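Local atomic coordinates of UDP-glucose 4-epimerase (Brucella ovis, PDB entry 4WOK), a protein that probably interconverts UDP-glucose and UDP-galactose by inverting the sugar at C4, using a bound NAD. Residues P138-G142 against L257-L261; S182-I186 against I322-A326; T228-D232 against D295-A301; H235-R241 against F312-S317. The protein carries 2 engineered substitutions. Where two conformers were deposited one is given. Residues are numbered along the deposited sequence.

Interaction 1 (P138-G142 against L257-L261); sequences PIGEG and LAVNL
Glu141 and Asn260 carry most of this contact, in which an irregular loop lies beside Ala258 to Asn260, the latter part of a short strand. A cis peptide bond precedes Pro138 of the loop 138-142, and the backbone turns at Glu141 (phi/psi near -69/-16). Residues 257-260 form a beta strand with extended angles. The CA atoms of Glu141 and Val259 are the nearest pair, 6.5 Å apart. The CA-to-CB bond of Glu141 points toward the strand. With chi1 m and chi2 p, its carboxylate comes up to the strand backbone. Asn260 N donates a nearly straight hydrogen bond to Glu141 OE2, at 2.8 Å. A water lies between them, 2.9 Å from Glu141 OE2 and 2.8 Å from Asn260 O. Strand 257-260 is an outermost strand of the seven-stranded parallel sheet of the Rossmann-type NAD-binding domain. Within the sheet it pairs with strand 172-177 alone, so on its open side the Glu141 side chain takes up a backbone donor. Glu141 CG also packs 3.5 Å from Ala258 O. Asn260, with chi1 m, points toward the loop. Its ND2 lies 2.7 Å from Ile139 O, but the angle is poor for a hydrogen bond. The amide group instead bonds through OD1 to Tyr131, and ND2 makes a weak bond to Asp302. Val259 turns its CA-to-CB bond away, though its CB lies 3.9 Å from Glu141 OE2.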
loop_
_atom_site.group_PDB
_atom_site.type_symbol
_atom_site.label_atom_id
_atom_site.label_comp_id
_atom_site.label_asym_id
_atom_site.label_seq_id
_atom_site.Cartn_x
_atom_site.Cartn_y
_atom_site.Cartn_z
ATOM N N PRO A 138 18.314 4.955 6.734
ATOM C CA PRO A 138 17.095 4.599 5.996
ATOM C C PRO A 138 17.109 5.101 4.554
ATOM O O PRO A 138 17.970 5.897 4.186
ATOM C CB PRO A 138 15.990 5.281 6.803
ATOM C CG PRO A 138 16.669 6.444 7.452
ATOM C CD PRO A 138 18.076 6.024 7.718
ATOM N N ILE A 139 16.161 4.631 3.748
ATOM C CA ILE A 139 16.159 4.934 2.321
ATOM C C ILE A 139 15.488 6.273 2.032
ATOM O O ILE A 139 14.284 6.422 2.231
ATOM C CB ILE A 139 15.443 3.827 1.518
ATOM C CG1 ILE A 139 16.000 2.448 1.897
ATOM C CG2 ILE A 139 15.560 4.093 0.024
ATOM C CD1 ILE A 139 15.262 1.298 1.238
ATOM N N GLY A 140 16.270 7.245 1.571
ATOM C CA GLY A 140 15.734 8.546 1.212
ATOM C C GLY A 140 15.221 8.528 -0.215
ATOM O O GLY A 140 15.544 7.622 -0.978
ATOM N N GLU A 141 14.426 9.525 -0.587
ATOM C CA GLU A 141 13.846 9.568 -1.927
ATOM C C GLU A 141 14.911 9.823 -2.989
ATOM O O GLU A 141 14.680 9.599 -4.177
ATOM C CB GLU A 141 12.755 10.636 -2.011
ATOM C CG GLU A 141 11.505 10.326 -1.206
ATOM C CD GLU A 141 11.614 10.732 0.249
ATOM O OE1 GLU A 141 12.702 11.176 0.678
ATOM O OE2 GLU A 141 10.603 10.615 0.973
ATOM N N GLY A 142 16.075 10.291 -2.555
ATOM C CA GLY A 142 17.175 10.555 -3.461
ATOM C C GLY A 142 17.872 9.283 -3.893
ATOM O O GLY A 142 18.630 9.282 -4.861
ATOM N N LEU A 257 4.797 15.680 -6.068
ATOM C CA LEU A 257 5.624 15.104 -5.011
ATOM C C LEU A 257 5.816 13.614 -5.217
ATOM O O LEU A 257 4.953 12.940 -5.781
ATOM C CB LEU A 257 4.993 15.320 -3.636
ATOM C CG LEU A 257 4.892 16.692 -2.988
ATOM C CD1 LEU A 257 4.147 16.554 -1.664
ATOM C CD2 LEU A 257 6.280 17.291 -2.778
ATOM N N ALA A 258 6.952 13.110 -4.753
ATOM C CA ALA A 258 7.136 11.681 -4.539
ATOM C C ALA A 258 7.812 11.515 -3.185
ATOM O O ALA A 258 8.971 11.907 -3.014
ATOM C CB ALA A 258 7.961 11.055 -5.655
ATOM N N VAL A 259 7.079 10.975 -2.211
ATOM C CA VAL A 259 7.609 10.834 -0.859
ATOM C C VAL A 259 7.403 9.434 -0.270
ATOM O O VAL A 259 6.459 8.731 -0.624
ATOM C CB VAL A 259 6.982 11.875 0.104
ATOM C CG1 VAL A 259 7.240 13.299 -0.394
ATOM C CG2 VAL A 259 5.498 11.633 0.272
ATOM N N ASN A 260 8.311 9.054 0.629
ATOM C CA ASN A 260 8.219 7.831 1.411
ATOM C C ASN A 260 7.223 7.947 2.558
ATOM O O ASN A 260 7.090 9.010 3.166
ATOM C CB ASN A 260 9.581 7.469 2.002
ATOM C CG ASN A 260 10.616 7.127 0.954
ATOM O OD1 ASN A 260 10.287 6.714 -0.157
ATOM N ND2 ASN A 260 11.892 7.280 1.318
ATOM N N LEU A 261 6.549 6.844 2.867
ATOM C CA LEU A 261 5.685 6.754 4.040
ATOM C C LEU A 261 6.192 5.657 4.966
ATOM O O LEU A 261 6.480 4.549 4.521
ATOM C CB LEU A 261 4.240 6.465 3.637
ATOM C CG LEU A 261 3.566 7.464 2.696
ATOM C CD1 LEU A 261 2.159 7.006 2.366
ATOM C CD2 LEU A 261 3.559 8.851 3.313
HETATM O O HOH W 1 9.192 10.846 3.470
#

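Interaction 2 (S182-I186 against I322-A326); sequences SGADI and IIRTA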
loop_
_atom_site.group_PDB
_atom_site.type_symbol
_atom_site.label_atom_id
_atom_site.label_comp_id
_atom_site.label_asym_id
_atom_site.label_seq_id
_atom_site.Cartn_x
_atom_site.Cartn_y
_atom_site.Cartn_z
ATOM N N SER A 182 0.026 -2.678 7.006
ATOM C CA SER A 182 -0.287 -3.617 8.070
ATOM C C SER A 182 -1.380 -3.083 8.992
ATOM O O SER A 182 -1.846 -1.955 8.833
ATOM C CB SER A 182 0.976 -3.932 8.872
ATOM O OG SER A 182 1.544 -2.744 9.399
ATOM N N GLY A 183 -1.773 -3.904 9.959
ATOM C CA GLY A 183 -2.815 -3.551 10.900
ATOM C C GLY A 183 -4.180 -3.540 10.235
ATOM O O GLY A 183 -4.374 -4.106 9.147
ATOM N N ALA A 184 -5.133 -2.902 10.907
ATOM C CA ALA A 184 -6.490 -2.771 10.394
ATOM C C ALA A 184 -7.167 -1.645 11.155
ATOM O O ALA A 184 -6.620 -1.154 12.147
ATOM C CB ALA A 184 -7.265 -4.076 10.544
ATOM N N ASP A 185 -8.343 -1.231 10.686
ATOM C CA ASP A 185 -9.056 -0.119 11.315
ATOM C C ASP A 185 -9.209 -0.354 12.819
ATOM O O ASP A 185 -9.531 -1.465 13.246
ATOM C CB ASP A 185 -10.434 0.086 10.690
ATOM C CG ASP A 185 -11.194 1.210 11.366
ATOM O OD1 ASP A 185 -10.867 2.385 11.088
ATOM O OD2 ASP A 185 -12.083 0.919 12.200
ATOM N N ILE A 186 -8.964 0.678 13.623
ATOM C CA ILE A 186 -8.958 0.506 15.082
ATOM C C ILE A 186 -10.288 -0.051 15.618
ATOM O O ILE A 186 -10.310 -0.775 16.621
ATOM C CB ILE A 186 -8.628 1.835 15.799
ATOM C CG1 ILE A 186 -8.569 1.636 17.317
ATOM C CG2 ILE A 186 -9.640 2.898 15.452
ATOM C CD1 ILE A 186 -7.457 0.723 17.773
ATOM N N ILE A 322 -0.369 -2.106 15.473
ATOM C CA ILE A 322 -0.458 -2.919 14.260
ATOM C C ILE A 322 -0.938 -4.320 14.620
ATOM O O ILE A 322 -1.895 -4.826 14.033
ATOM C CB ILE A 322 0.895 -2.989 13.537
ATOM C CG1 ILE A 322 1.209 -1.638 12.892
ATOM C CG2 ILE A 322 0.914 -4.125 12.532
ATOM C CD1 ILE A 322 2.611 -1.530 12.336
ATOM N N ILE A 323 -0.305 -4.929 15.621
ATOM C CA ILE A 323 -0.654 -6.301 15.972
ATOM C C ILE A 323 -2.055 -6.396 16.547
ATOM O O ILE A 323 -2.851 -7.234 16.137
ATOM C CB ILE A 323 0.324 -6.900 16.986
ATOM C CG1 ILE A 323 1.718 -7.022 16.366
ATOM C CG2 ILE A 323 -0.189 -8.253 17.443
ATOM C CD1 ILE A 323 1.732 -7.743 15.042
ATOM N N ARG A 324 -2.344 -5.527 17.510
ATOM C CA ARG A 324 -3.626 -5.527 18.195
ATOM C C ARG A 324 -4.817 -5.340 17.237
ATOM O O ARG A 324 -5.864 -5.974 17.396
ATOM C CB ARG A 324 -3.628 -4.426 19.253
ATOM C CG ARG A 324 -4.551 -4.671 20.418
ATOM C CD ARG A 324 -4.485 -3.518 21.408
ATOM N NE ARG A 324 -3.148 -3.353 21.971
ATOM C CZ ARG A 324 -2.745 -3.913 23.109
ATOM N NH1 ARG A 324 -3.576 -4.676 23.810
ATOM N NH2 ARG A 324 -1.512 -3.706 23.549
ATOM N N THR A 325 -4.670 -4.480 16.238
ATOM C CA THR A 325 -5.809 -4.207 15.365
ATOM C C THR A 325 -5.968 -5.266 14.280
ATOM O O THR A 325 -7.076 -5.509 13.816
ATOM C CB THR A 325 -5.717 -2.799 14.719
ATOM O OG1 THR A 325 -4.498 -2.668 13.980
ATOM C CG2 THR A 325 -5.746 -1.749 15.803
ATOM N N ALA A 326 -4.877 -5.917 13.892
ATOM C CA ALA A 326 -4.960 -6.951 12.861
ATOM C C ALA A 326 -5.427 -8.297 13.420
ATOM O O ALA A 326 -6.198 -9.011 12.782
ATOM C CB ALA A 326 -3.618 -7.113 12.168
HETATM O O HOH W 2 -9.208 -4.452 14.503
#
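Ser182 ends the short strand 180-182. Its OG meets Ile322 CD1 at 3.4 Å, an apolar methyl against a hydroxyl that also makes a weak hydrogen bond to Ile234. The chain then leaves the strand at Gly183, whose CA is only 4.2 Å from the CA of Ile322. Gly183 has positive phi, and a side chain here would come tightly against Thr325 OG1. Without one, the loop after strand 180-182 sits directly on the chain's last helix, with the Ser182 side chain about 7 Å from the bound NAD. Gly183 CA makes a CA-H...O contact with Ile322 O at 3.5 Å and packs 3.9 Å from Ala326 CB. Ala184 N donates the direct hydrogen bond, to Thr325 OG1 at 3.1 Å. That hydroxyl also bonds to Thr321 O, one turn back in the helix, and to His235 NE2. Asp185 turns its CA-to-CB bond away from the helix. Its carboxylate bonds to Asp187 N and forms a salt bridge with Lys29. A water sits between the backbones, 3.3 Å from Asp185 O and 2.5 Å from Thr325 O. Ile186 closes the contact at the exposed end, with CD1 3.6 Å from Thr325 CG2. The loop leads on toward helix 200-209, whose Ile201 packs on Ser182 and Ile322 and whose Met205 packs on Ile323 and Ala326. Strand 230-235 touches Ser182 and Ile322, while helix 269-280 packs on Ile323 of helix 319-326.

Interaction 3 (T228-D232 against D295-A301); sequences TCIRD and DPPALYA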
loop_
_atom_site.group_PDB
_atom_site.type_symbol
_atom_site.label_atom_id
_atom_site.label_comp_id
_atom_site.label_asym_id
_atom_site.label_seq_id
_atom_site.Cartn_x
_atom_site.Cartn_y
_atom_site.Cartn_z
ATOM N N THR A 228 17.210 -12.174 12.811
ATOM C CA THR A 228 16.167 -12.284 11.791
ATOM C C THR A 228 16.069 -10.964 11.027
ATOM O O THR A 228 16.478 -9.915 11.528
ATOM C CB THR A 228 14.780 -12.661 12.386
ATOM O OG1 THR A 228 14.218 -11.553 13.107
ATOM C CG2 THR A 228 14.892 -13.874 13.301
ATOM N N CYS A 229 15.531 -11.005 9.811
ATOM C CA CYS A 229 15.628 -9.824 8.961
ATOM C C CYS A 229 14.635 -8.742 9.366
ATOM O O CYS A 229 13.575 -9.007 9.940
ATOM C CB CYS A 229 15.439 -10.185 7.488
ATOM S SG CYS A 229 13.760 -10.113 6.915
ATOM N N ILE A 230 15.014 -7.509 9.055
ATOM C CA ILE A 230 14.282 -6.332 9.468
ATOM C C ILE A 230 13.606 -5.700 8.250
ATOM O O ILE A 230 14.232 -5.522 7.205
ATOM C CB ILE A 230 15.219 -5.313 10.148
ATOM C CG1 ILE A 230 15.773 -5.892 11.454
ATOM C CG2 ILE A 230 14.501 -4.001 10.393
ATOM C CD1 ILE A 230 16.769 -4.987 12.146
ATOM N N ARG A 231 12.321 -5.400 8.377
ATOM C CA ARG A 231 11.574 -4.787 7.270
ATOM C C ARG A 231 10.713 -3.655 7.813
ATOM O O ARG A 231 10.714 -3.387 9.021
ATOM C CB ARG A 231 10.727 -5.837 6.546
ATOM C CG ARG A 231 11.537 -6.970 5.904
ATOM C CD ARG A 231 12.248 -6.484 4.648
ATOM N NE ARG A 231 13.002 -7.531 3.955
ATOM C CZ ARG A 231 14.305 -7.746 4.119
ATOM N NH1 ARG A 231 14.997 -7.001 4.969
ATOM N NH2 ARG A 231 14.916 -8.709 3.438
ATOM N N ASP A 232 9.961 -3.009 6.927
ATOM C CA ASP A 232 9.325 -1.733 7.236
ATOM C C ASP A 232 7.813 -1.867 7.222
ATOM O O ASP A 232 7.232 -2.221 6.192
ATOM C CB ASP A 232 9.776 -0.687 6.222
ATOM C CG ASP A 232 9.485 0.724 6.662
ATOM O OD1 ASP A 232 8.828 0.920 7.706
ATOM O OD2 ASP A 232 9.923 1.645 5.950
ATOM N N ASP A 295 20.086 -11.712 0.347
ATOM C CA ASP A 295 18.874 -11.098 0.880
ATOM C C ASP A 295 19.237 -10.066 1.945
ATOM O O ASP A 295 19.979 -10.369 2.876
ATOM C CB ASP A 295 17.933 -12.154 1.463
ATOM C CG ASP A 295 16.540 -11.612 1.723
ATOM O OD1 ASP A 295 15.947 -11.021 0.800
ATOM O OD2 ASP A 295 16.037 -11.767 2.854
ATOM N N PRO A 296 18.708 -8.842 1.808
ATOM C CA PRO A 296 19.039 -7.719 2.692
ATOM C C PRO A 296 18.623 -7.962 4.128
ATOM O O PRO A 296 17.523 -8.459 4.367
ATOM C CB PRO A 296 18.241 -6.554 2.099
ATOM C CG PRO A 296 17.937 -6.962 0.693
ATOM C CD PRO A 296 17.783 -8.445 0.736
ATOM N N PRO A 297 19.495 -7.607 5.081
ATOM C CA PRO A 297 19.207 -7.762 6.506
ATOM C C PRO A 297 18.166 -6.760 6.978
ATOM O O PRO A 297 17.404 -7.041 7.904
ATOM C CB PRO A 297 20.563 -7.490 7.179
ATOM C CG PRO A 297 21.573 -7.465 6.056
ATOM C CD PRO A 297 20.828 -7.032 4.851
ATOM N N ALA A 298 18.136 -5.596 6.340
ATOM C CA ALA A 298 17.269 -4.524 6.801
ATOM C C ALA A 298 16.860 -3.609 5.662
ATOM O O ALA A 298 17.683 -3.196 4.846
ATOM C CB ALA A 298 17.951 -3.720 7.908
ATOM N N LEU A 299 15.566 -3.317 5.614
ATOM C CA LEU A 299 15.014 -2.361 4.662
ATOM C C LEU A 299 13.953 -1.517 5.352
ATOM O O LEU A 299 12.985 -2.048 5.893
ATOM C CB LEU A 299 14.405 -3.076 3.455
ATOM C CG LEU A 299 15.300 -3.920 2.549
ATOM C CD1 LEU A 299 14.444 -4.692 1.550
ATOM C CD2 LEU A 299 16.311 -3.045 1.828
ATOM N N TYR A 300 14.135 -0.204 5.343
ATOM C CA TYR A 300 13.114 0.698 5.849
ATOM C C TYR A 300 13.349 2.097 5.291
ATOM O O TYR A 300 14.468 2.457 4.920
ATOM C CB TYR A 300 13.081 0.709 7.382
ATOM C CG TYR A 300 14.412 0.981 8.045
ATOM C CD1 TYR A 300 15.339 -0.039 8.230
ATOM C CD2 TYR A 300 14.737 2.255 8.497
ATOM C CE1 TYR A 300 16.558 0.205 8.834
ATOM C CE2 TYR A 300 15.956 2.508 9.104
ATOM C CZ TYR A 300 16.860 1.479 9.272
ATOM O OH TYR A 300 18.068 1.725 9.879
ATOM N N ALA A 301 12.275 2.873 5.231
ATOM C CA ALA A 301 12.271 4.142 4.521
ATOM C C ALA A 301 12.505 5.340 5.433
ATOM O O ALA A 301 12.149 5.318 6.609
ATOM C CB ALA A 301 10.953 4.308 3.780
HETATM O O HOH W 3 13.489 -9.955 1.172
HETATM O O HOH W 4 10.601 -3.463 4.260
HETATM O O HOH W 5 9.915 3.830 7.615
#
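Asp295 begins the contact. Its OD2 forms a salt bridge with Arg231 NH2 at 3.3 Å and also bonds to Tyr222. A water links Asp295 OD1 (2.7 Å) to Arg231 NH2 (3.0 Å). Pro296 O then accepts from both Arg231 NH1 (3.0 Å) and Arg231 NH2 (2.8 Å). Pro297 O takes the backbone bond from Ile230 N, 2.7 Å and nearly straight. Ala298 faces Ile230 in a single parallel beta bridge, with CA atoms 4.4 Å apart and CB atoms 3.9 Å apart. Leu299 N returns a bond to Ile230 O at 3.0 Å, and Leu299 CG lies over one face of the Arg231 guanidinium. The bridge then opens, and a water joins Leu299 O (3.2 Å) to Asp232 N (2.8 Å). Tyr300 CA passes 3.3 Å from Asp232 OD2. Ala301 N donates to the same oxygen at 2.7 Å, so a side chain takes over the pairing. Loop 295-301, between strand 286-289 and helix 304-310, thus runs alongside strand 230-235 at the protein surface. In that strand's small mixed sheet, Arg231 also pairs with Thr267 of strand 267-268. The loop itself is bonded through the Tyr300 backbone to Ile139, in the loop before helix 150-169.

Interaction 4 (H235-R241 against F312-S317); sequences HVTDLAR and FHTVYS
This is a polar contact between the first turns of helix 236-251 and an irregular loop that leads to the C-terminal helix 319-326. His235 is the N-cap of helix 236-251; chi1 t brings its ND1 back to accept from Thr237 N at 3.0 Å. The loop 312-317 runs past the helix so that Ser317 lies by His235, Thr314 by Asp238 and Phe312 by Arg241, with CA atoms 4.8, 5.6 and 8.3 Å apart. Val315 and Tyr316 have phi/psi near -125/0. Asp238, chi1 m, is the hub. Its OD1 accepts from Val315 N at 2.9 Å. Its OD2 accepts from Tyr316 N at 2.9 Å and from Ser317 OG at 2.6 Å. Ser317 OG in turn accepts from His235 N at 2.8 Å. Arg241, chi1 m and chi2 t, pairs with Asp238 one turn earlier in a salt bridge, NH1 to OD1 2.8 Å. Arg241 NH1 also donates to His313 O at 2.9 Å. Tyr316 CB sits over the His235 ring in a CH-pi contact, 4.1 Å from its centroid.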
loop_
_atom_site.group_PDB
_atom_site.type_symbol
_atom_site.label_atom_id
_atom_site.label_comp_id
_atom_site.label_asym_id
_atom_site.label_seq_id
_atom_site.Cartn_x
_atom_site.Cartn_y
_atom_site.Cartn_z
ATOM N N HIS A 235 1.012 1.189 9.464
ATOM C CA HIS A 235 -0.396 0.914 9.691
ATOM C C HIS A 235 -1.258 1.469 8.562
ATOM O O HIS A 235 -1.059 2.600 8.111
ATOM C CB HIS A 235 -0.833 1.505 11.030
ATOM C CG HIS A 235 -2.122 0.948 11.541
ATOM N ND1 HIS A 235 -3.340 1.261 10.980
ATOM C CD2 HIS A 235 -2.383 0.087 12.554
ATOM C CE1 HIS A 235 -4.298 0.626 11.633
ATOM N NE2 HIS A 235 -3.744 -0.092 12.594
ATOM N N VAL A 236 -2.237 0.680 8.135
ATOM C CA VAL A 236 -3.076 1.044 6.996
ATOM C C VAL A 236 -3.870 2.342 7.232
ATOM O O VAL A 236 -4.164 3.093 6.290
ATOM C CB VAL A 236 -4.038 -0.114 6.655
ATOM C CG1 VAL A 236 -4.930 -0.437 7.851
ATOM C CG2 VAL A 236 -4.859 0.199 5.405
ATOM N N THR A 237 -4.213 2.621 8.486
ATOM C CA THR A 237 -4.920 3.865 8.780
ATOM C C THR A 237 -3.999 5.059 8.564
ATOM O O THR A 237 -4.437 6.112 8.081
ATOM C CB THR A 237 -5.476 3.880 10.212
ATOM O OG1 THR A 237 -6.374 2.774 10.369
ATOM C CG2 THR A 237 -6.237 5.178 10.476
ATOM N N ASP A 238 -2.725 4.900 8.919
ATOM C CA ASP A 238 -1.722 5.918 8.623
ATOM C C ASP A 238 -1.593 6.107 7.109
ATOM O O ASP A 238 -1.427 7.225 6.630
ATOM C CB ASP A 238 -0.365 5.546 9.226
ATOM C CG ASP A 238 -0.243 5.948 10.697
ATOM O OD1 ASP A 238 -0.785 7.014 11.066
ATOM O OD2 ASP A 238 0.393 5.196 11.477
ATOM N N LEU A 239 -1.665 5.014 6.357
ATOM C CA LEU A 239 -1.623 5.120 4.892
ATOM C C LEU A 239 -2.829 5.893 4.386
ATOM O O LEU A 239 -2.692 6.756 3.522
ATOM C CB LEU A 239 -1.557 3.732 4.234
ATOM C CG LEU A 239 -0.213 3.020 4.389
ATOM C CD1 LEU A 239 -0.322 1.580 3.926
ATOM C CD2 LEU A 239 0.891 3.751 3.644
ATOM N N ALA A 240 -4.006 5.581 4.918
ATOM C CA ALA A 240 -5.215 6.327 4.569
ATOM C C ALA A 240 -5.007 7.820 4.828
ATOM O O ALA A 240 -5.242 8.653 3.956
ATOM C CB ALA A 240 -6.412 5.812 5.356
ATOM N N ARG A 241 -4.529 8.142 6.025
ATOM C CA ARG A 241 -4.270 9.538 6.388
ATOM C C ARG A 241 -3.370 10.246 5.364
ATOM O O ARG A 241 -3.681 11.353 4.917
ATOM C CB ARG A 241 -3.643 9.615 7.787
ATOM C CG ARG A 241 -4.555 9.112 8.913
ATOM C CD ARG A 241 -3.885 9.243 10.305
ATOM N NE ARG A 241 -3.277 10.561 10.479
ATOM C CZ ARG A 241 -1.969 10.772 10.598
ATOM N NH1 ARG A 241 -1.126 9.748 10.604
ATOM N NH2 ARG A 241 -1.506 12.007 10.732
ATOM N N PHE A 312 3.141 15.086 7.460
ATOM C CA PHE A 312 2.693 13.736 7.819
ATOM C C PHE A 312 3.613 12.994 8.790
ATOM O O PHE A 312 4.801 12.841 8.532
ATOM C CB PHE A 312 2.534 12.879 6.561
ATOM C CG PHE A 312 2.263 11.431 6.854
ATOM C CD1 PHE A 312 1.016 11.017 7.286
ATOM C CD2 PHE A 312 3.252 10.478 6.693
ATOM C CE1 PHE A 312 0.768 9.677 7.565
ATOM C CE2 PHE A 312 3.003 9.141 6.969
ATOM C CZ PHE A 312 1.766 8.746 7.407
ATOM N N HIS A 313 3.036 12.530 9.898
ATOM C CA HIS A 313 3.695 11.608 10.826
ATOM C C HIS A 313 2.771 10.428 11.076
ATOM O O HIS A 313 1.554 10.608 11.152
ATOM C CB HIS A 313 4.030 12.291 12.164
ATOM C CG HIS A 313 4.691 13.620 12.009
ATOM N ND1 HIS A 313 3.978 14.787 11.823
ATOM C CD2 HIS A 313 5.999 13.968 11.988
ATOM C CE1 HIS A 313 4.821 15.798 11.703
ATOM N NE2 HIS A 313 6.051 15.328 11.797
ATOM N N THR A 314 3.327 9.228 11.211
ATOM C CA THR A 314 2.512 8.087 11.610
ATOM C C THR A 314 2.075 8.258 13.055
ATOM O O THR A 314 2.846 8.734 13.882
ATOM C CB THR A 314 3.263 6.744 11.469
ATOM O OG1 THR A 314 4.539 6.829 12.107
ATOM C CG2 THR A 314 3.462 6.396 10.005
ATOM N N VAL A 315 0.836 7.885 13.361
ATOM C CA VAL A 315 0.386 7.916 14.751
ATOM C C VAL A 315 -0.204 6.576 15.176
ATOM O O VAL A 315 -0.551 6.401 16.333
ATOM C CB VAL A 315 -0.660 9.030 15.001
ATOM C CG1 VAL A 315 -0.087 10.392 14.635
ATOM C CG2 VAL A 315 -1.942 8.767 14.233
ATOM N N TYR A 316 -0.305 5.629 14.246
ATOM C CA TYR A 316 -0.860 4.312 14.565
ATOM C C TYR A 316 0.105 3.167 14.260
ATOM O O TYR A 316 -0.276 1.998 14.314
ATOM C CB TYR A 316 -2.164 4.066 13.787
ATOM C CG TYR A 316 -3.289 5.048 14.048
ATOM C CD1 TYR A 316 -3.922 5.102 15.282
ATOM C CD2 TYR A 316 -3.743 5.894 13.048
ATOM C CE1 TYR A 316 -4.960 5.991 15.520
ATOM C CE2 TYR A 316 -4.778 6.783 13.274
ATOM C CZ TYR A 316 -5.386 6.827 14.506
ATOM O OH TYR A 316 -6.418 7.714 14.729
ATOM N N SER A 317 1.348 3.489 13.928
ATOM C CA SER A 317 2.229 2.475 13.376
ATOM C C SER A 317 3.243 1.907 14.371
ATOM O O SER A 317 4.268 1.353 13.973
ATOM C CB SER A 317 2.946 3.033 12.153
ATOM O OG SER A 317 2.024 3.260 11.094
HETATM O O HOH W 6 0.349 13.998 10.500
#

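Interaction 2 is the most buried and rests on close backbone packing, with one direct hydrogen bond. Interaction 3 lies at the surface and is richest in backbone pairing, charge and water. Interactions 1 and 4 are partly buried. In interaction 1 a glutamate takes one backbone amide, in interaction 4 an aspartate takes two and a hydroxyl; interaction 3 has such an aspartate too. Interactions 3 and 4 share one run of chain, since strand 230-235 leads straight into helix 236-251. Interactions 2 and 4 meet where Thr325 OG1 and His235 NE2 lie 3.0 Å apart, probably hydrogen-bonded. Interaction 1 touches interaction 3 through Ile139 and Tyr300, and interaction 4 through Leu261.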